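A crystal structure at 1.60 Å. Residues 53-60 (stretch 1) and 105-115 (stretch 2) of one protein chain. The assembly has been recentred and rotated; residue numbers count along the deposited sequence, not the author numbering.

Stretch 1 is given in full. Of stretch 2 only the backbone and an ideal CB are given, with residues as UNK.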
# COMPACT_ATOMS: atom_id res chain seq x y z
N ASP A 53 -24.63 -3.99 1.80
CA ASP A 53 -25.18 -4.92 2.79
C ASP A 53 -23.98 -5.55 3.50
O ASP A 53 -23.70 -6.75 3.36
CB ASP A 53 -25.99 -5.99 2.04
CG ASP A 53 -26.86 -6.85 2.94
OD1 ASP A 53 -26.84 -6.68 4.18
OD2 ASP A 53 -27.56 -7.71 2.39
N TYR A 54 -23.28 -4.73 4.29
CA TYR A 54 -22.06 -5.13 5.00
C TYR A 54 -22.16 -6.39 5.84
O TYR A 54 -21.22 -7.17 5.91
CB TYR A 54 -21.56 -4.00 5.90
CG TYR A 54 -21.56 -2.62 5.28
CD1 TYR A 54 -20.93 -2.38 4.05
CD2 TYR A 54 -22.19 -1.56 5.92
CE1 TYR A 54 -20.94 -1.11 3.48
CE2 TYR A 54 -22.20 -0.28 5.36
CZ TYR A 54 -21.57 -0.07 4.14
OH TYR A 54 -21.58 1.20 3.59
N PHE A 55 -23.30 -6.57 6.50
CA PHE A 55 -23.50 -7.72 7.37
C PHE A 55 -23.91 -9.03 6.71
O PHE A 55 -24.14 -10.02 7.40
CB PHE A 55 -24.40 -7.34 8.53
CG PHE A 55 -23.80 -6.29 9.42
CD1 PHE A 55 -23.02 -6.65 10.51
CD2 PHE A 55 -23.97 -4.94 9.13
CE1 PHE A 55 -22.39 -5.68 11.29
CE2 PHE A 55 -23.35 -3.96 9.91
CZ PHE A 55 -22.56 -4.34 10.99
N ASN A 56 -23.96 -9.04 5.38
CA ASN A 56 -24.29 -10.26 4.65
C ASN A 56 -23.20 -10.52 3.60
O ASN A 56 -23.47 -10.57 2.40
CB ASN A 56 -25.66 -10.14 3.97
CG ASN A 56 -26.15 -11.47 3.42
OD1 ASN A 56 -26.20 -12.47 4.14
ND2 ASN A 56 -26.52 -11.49 2.14
N PRO A 57 -21.95 -10.70 4.05
CA PRO A 57 -20.88 -10.95 3.09
C PRO A 57 -20.99 -12.34 2.46
O PRO A 57 -21.53 -13.26 3.07
CB PRO A 57 -19.63 -10.85 3.97
CG PRO A 57 -20.10 -11.40 5.27
CD PRO A 57 -21.44 -10.72 5.43
N ASP A 58 -20.54 -12.45 1.22
CA ASP A 58 -20.54 -13.74 0.54
C ASP A 58 -19.20 -14.35 0.95
O ASP A 58 -18.18 -14.10 0.32
CB ASP A 58 -20.60 -13.56 -0.98
CG ASP A 58 -20.66 -14.88 -1.73
OD1 ASP A 58 -20.53 -15.96 -1.11
OD2 ASP A 58 -20.83 -14.84 -2.97
N LYS A 59 -19.22 -15.12 2.04
CA LYS A 59 -18.01 -15.73 2.57
C LYS A 59 -17.30 -16.70 1.62
O LYS A 59 -16.13 -17.01 1.81
CB LYS A 59 -18.29 -16.36 3.93
CG LYS A 59 -18.80 -15.34 4.95
CD LYS A 59 -19.09 -15.95 6.31
CE LYS A 59 -19.64 -14.89 7.26
NZ LYS A 59 -20.02 -15.46 8.59
N LYS A 60 -18.01 -17.13 0.57
CA LYS A 60 -17.44 -18.04 -0.43
C LYS A 60 -16.28 -17.32 -1.14
O LYS A 60 -15.28 -17.94 -1.51
CB LYS A 60 -18.52 -18.43 -1.45
CG LYS A 60 -18.03 -19.22 -2.66
CD LYS A 60 -17.62 -20.63 -2.31
CE LYS A 60 -17.21 -21.42 -3.55
NZ LYS A 60 -16.80 -22.81 -3.22
N UNK A 105 -21.78 5.78 11.78
CA UNK A 105 -21.76 4.61 12.65
C UNK A 105 -22.04 3.32 11.87
O UNK A 105 -21.39 2.31 12.10
CB UNK A 105 -22.78 4.78 13.77
N UNK A 106 -22.99 3.37 10.94
CA UNK A 106 -23.33 2.19 10.15
C UNK A 106 -22.15 1.68 9.31
O UNK A 106 -21.95 0.47 9.18
CB UNK A 106 -24.51 2.51 9.23
N UNK A 107 -21.35 2.60 8.78
CA UNK A 107 -20.18 2.22 7.98
C UNK A 107 -19.07 1.72 8.89
O UNK A 107 -18.37 0.76 8.55
CB UNK A 107 -19.69 3.40 7.14
N UNK A 108 -18.92 2.37 10.04
CA UNK A 108 -17.91 1.98 11.01
C UNK A 108 -18.21 0.59 11.54
O UNK A 108 -17.31 -0.23 11.69
CB UNK A 108 -17.84 2.99 12.16
N UNK A 109 -19.50 0.31 11.78
CA UNK A 109 -19.89 -1.01 12.27
C UNK A 109 -19.60 -2.07 11.20
O UNK A 109 -19.14 -3.17 11.52
CB UNK A 109 -21.37 -1.03 12.66
N UNK A 110 -19.87 -1.73 9.94
CA UNK A 110 -19.61 -2.65 8.84
C UNK A 110 -18.13 -2.91 8.68
O UNK A 110 -17.72 -4.04 8.43
CB UNK A 110 -20.19 -2.10 7.53
N UNK A 111 -17.33 -1.85 8.83
CA UNK A 111 -15.88 -1.91 8.72
C UNK A 111 -15.29 -2.81 9.80
O UNK A 111 -14.49 -3.70 9.51
CB UNK A 111 -15.28 -0.51 8.81
N UNK A 112 -15.69 -2.57 11.05
CA UNK A 112 -15.21 -3.36 12.17
C UNK A 112 -15.63 -4.83 11.99
O UNK A 112 -14.83 -5.74 12.23
CB UNK A 112 -15.74 -2.80 13.49
N UNK A 113 -16.85 -5.05 11.52
CA UNK A 113 -17.36 -6.40 11.30
C UNK A 113 -16.52 -7.14 10.26
O UNK A 113 -16.22 -8.32 10.44
CB UNK A 113 -18.82 -6.35 10.86
N UNK A 114 -16.13 -6.45 9.19
CA UNK A 114 -15.30 -7.04 8.13
C UNK A 114 -14.00 -7.55 8.73
O UNK A 114 -13.58 -8.68 8.48
CB UNK A 114 -15.02 -6.02 7.02
N UNK A 115 -13.35 -6.69 9.51
CA UNK A 115 -12.09 -7.04 10.14
C UNK A 115 -12.22 -8.15 11.17
O UNK A 115 -11.31 -8.96 11.32
CB UNK A 115 -11.48 -5.80 10.80

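Stretch 2 is a helix throughout, and stretch 1 is an irregular segment that opens with a type I turn from Asp-53 to Asn-56. The turn presents two aromatic rings, Tyr-54 and Phe-55, to the helix.

Position 105 has nothing of stretch 1 within 5.5 Å of its ideal CB. Many helix-compatible residues would suit it. It is Lys-105, and its extended chain ends near position 109.

Position 106 points sideways, and its ideal CB lies 5.3 Å from Tyr-54 CE2. No charge is offered here, so a long or a small side chain could pass the ring. It is Arg-106, with chi1 in p. Its backbone makes the closer approach, with Arg-106 O 3.8 Å from Tyr-54 CD2.

Position 107 points away, yet its ideal CB is 4.6 Å from Tyr-54 OH. A small residue fits easily, and stretch 1 alone does not exclude larger ones. It is Ala-107, whose CA lies 4.1 Å from Tyr-54 CE2.

Position 108 points away and meets nothing of stretch 1. The choice is wide. It is Gln-108.

Position 109 points sideways, with its ideal CB 3.9 Å from Phe-55 CZ. The start of the side chain should pack on carbon, while its end may be polar. It is Asp-109. Its CB keeps that 3.9 Å contact with Phe-55 CZ, and its carboxylate forms a salt bridge one helical turn back, Asp-109 OD2 to Lys-105 NZ at 2.8 Å.

Position 110 points toward stretch 1, and here the backbones come nearest: its CA is 5.2 Å from the CA of Tyr-54. An ideal CB would lie 2.6 Å from Tyr-54 CD2, a clash. Its phi/psi of -66/-40 is ordinary for a helix, so the demand for glycine comes from space, not from backbone angles. It is Gly-110. With no side chain in the way, Gly-110 CA packs 3.8 Å from Tyr-54 CB.

Position 111 points away, and position 112 is out of reach. Stretch 1 sets no preference at either. They are Phe-111 and Val-112.

Position 113 points toward stretch 1, with its ideal CB 3.7 Å from Phe-55 CE1. Beyond it lie the Phe-55 ring and Pro-57, so a large apolar or aromatic side chain would suit; a polar tip could also reach outward. It is Tyr-113, with chi1 in t. Phe-55 CD1 lies over one face of its ring, and the two ring planes meet obliquely at 33° with centroids 4.8 Å apart. Pro-57 CD sits at the ring edge, 3.8 Å from Tyr-113 CE2. A water 3.2 Å from Tyr-113 OH bridges to Phe-55 O through a weak 3.4 Å bond.

Position 114 points sideways, with no stretch 1 atom within 5.5 Å of its ideal CB. A longer side chain could turn back to the backbone carbonyl of Tyr-54, an acceptor that a donor would suit. It is Gln-114, whose side chain end does come nearer.

Position 115 is out of reach and unconstrained by stretch 1. It is Trp-115.

Stretch 2, residues 105-115: KRAQDGFVYQW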
# COMPACT_ATOMS: atom_id res chain seq x y z
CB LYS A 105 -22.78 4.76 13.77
CG LYS A 105 -22.85 3.58 14.73
CD LYS A 105 -23.97 3.77 15.75
CE LYS A 105 -24.07 2.59 16.72
NZ LYS A 105 -24.51 1.33 16.06
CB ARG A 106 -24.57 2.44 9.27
CG ARG A 106 -24.41 3.53 8.23
CD ARG A 106 -25.74 3.89 7.58
NE ARG A 106 -25.57 4.86 6.50
CZ ARG A 106 -25.54 6.18 6.66
NH1 ARG A 106 -25.66 6.73 7.86
NH2 ARG A 106 -25.35 6.96 5.60
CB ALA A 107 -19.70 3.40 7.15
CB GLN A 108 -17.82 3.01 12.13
CG GLN A 108 -17.26 4.33 11.64
CD GLN A 108 -17.43 5.47 12.61
OE1 GLN A 108 -18.01 5.31 13.69
NE2 GLN A 108 -16.96 6.65 12.22
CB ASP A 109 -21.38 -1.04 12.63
CG ASP A 109 -21.70 -0.29 13.92
OD1 ASP A 109 -20.76 0.08 14.66
OD2 ASP A 109 -22.90 -0.08 14.20
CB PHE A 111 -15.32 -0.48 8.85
CG PHE A 111 -13.82 -0.39 8.80
CD1 PHE A 111 -13.14 -0.58 7.61
CD2 PHE A 111 -13.10 -0.06 9.94
CE1 PHE A 111 -11.76 -0.42 7.55
CE2 PHE A 111 -11.71 0.10 9.89
CZ PHE A 111 -11.04 -0.08 8.69
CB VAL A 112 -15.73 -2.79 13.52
CG1 VAL A 112 -15.38 -3.73 14.68
CG2 VAL A 112 -15.12 -1.42 13.76
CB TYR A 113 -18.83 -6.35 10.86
CG TYR A 113 -19.39 -7.66 10.37
CD1 TYR A 113 -19.66 -8.71 11.26
CD2 TYR A 113 -19.66 -7.86 9.02
CE1 TYR A 113 -20.17 -9.92 10.80
CE2 TYR A 113 -20.18 -9.06 8.56
CZ TYR A 113 -20.43 -10.09 9.45
OH TYR A 113 -20.93 -11.28 8.98
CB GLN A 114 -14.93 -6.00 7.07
CG GLN A 114 -16.08 -5.24 6.45
CD GLN A 114 -16.90 -6.08 5.51
OE1 GLN A 114 -18.04 -6.42 5.80
NE2 GLN A 114 -16.33 -6.39 4.35
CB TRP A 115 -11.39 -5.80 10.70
CG TRP A 115 -10.65 -5.06 9.62
CD1 TRP A 115 -10.83 -3.76 9.23
CD2 TRP A 115 -9.65 -5.61 8.75
NE1 TRP A 115 -10.00 -3.47 8.17
CE2 TRP A 115 -9.27 -4.59 7.85
CE3 TRP A 115 -9.05 -6.87 8.63
CZ2 TRP A 115 -8.30 -4.78 6.86
CZ3 TRP A 115 -8.09 -7.07 7.64
CH2 TRP A 115 -7.73 -6.02 6.76
O HOH W 1 -23.34 -13.26 8.19
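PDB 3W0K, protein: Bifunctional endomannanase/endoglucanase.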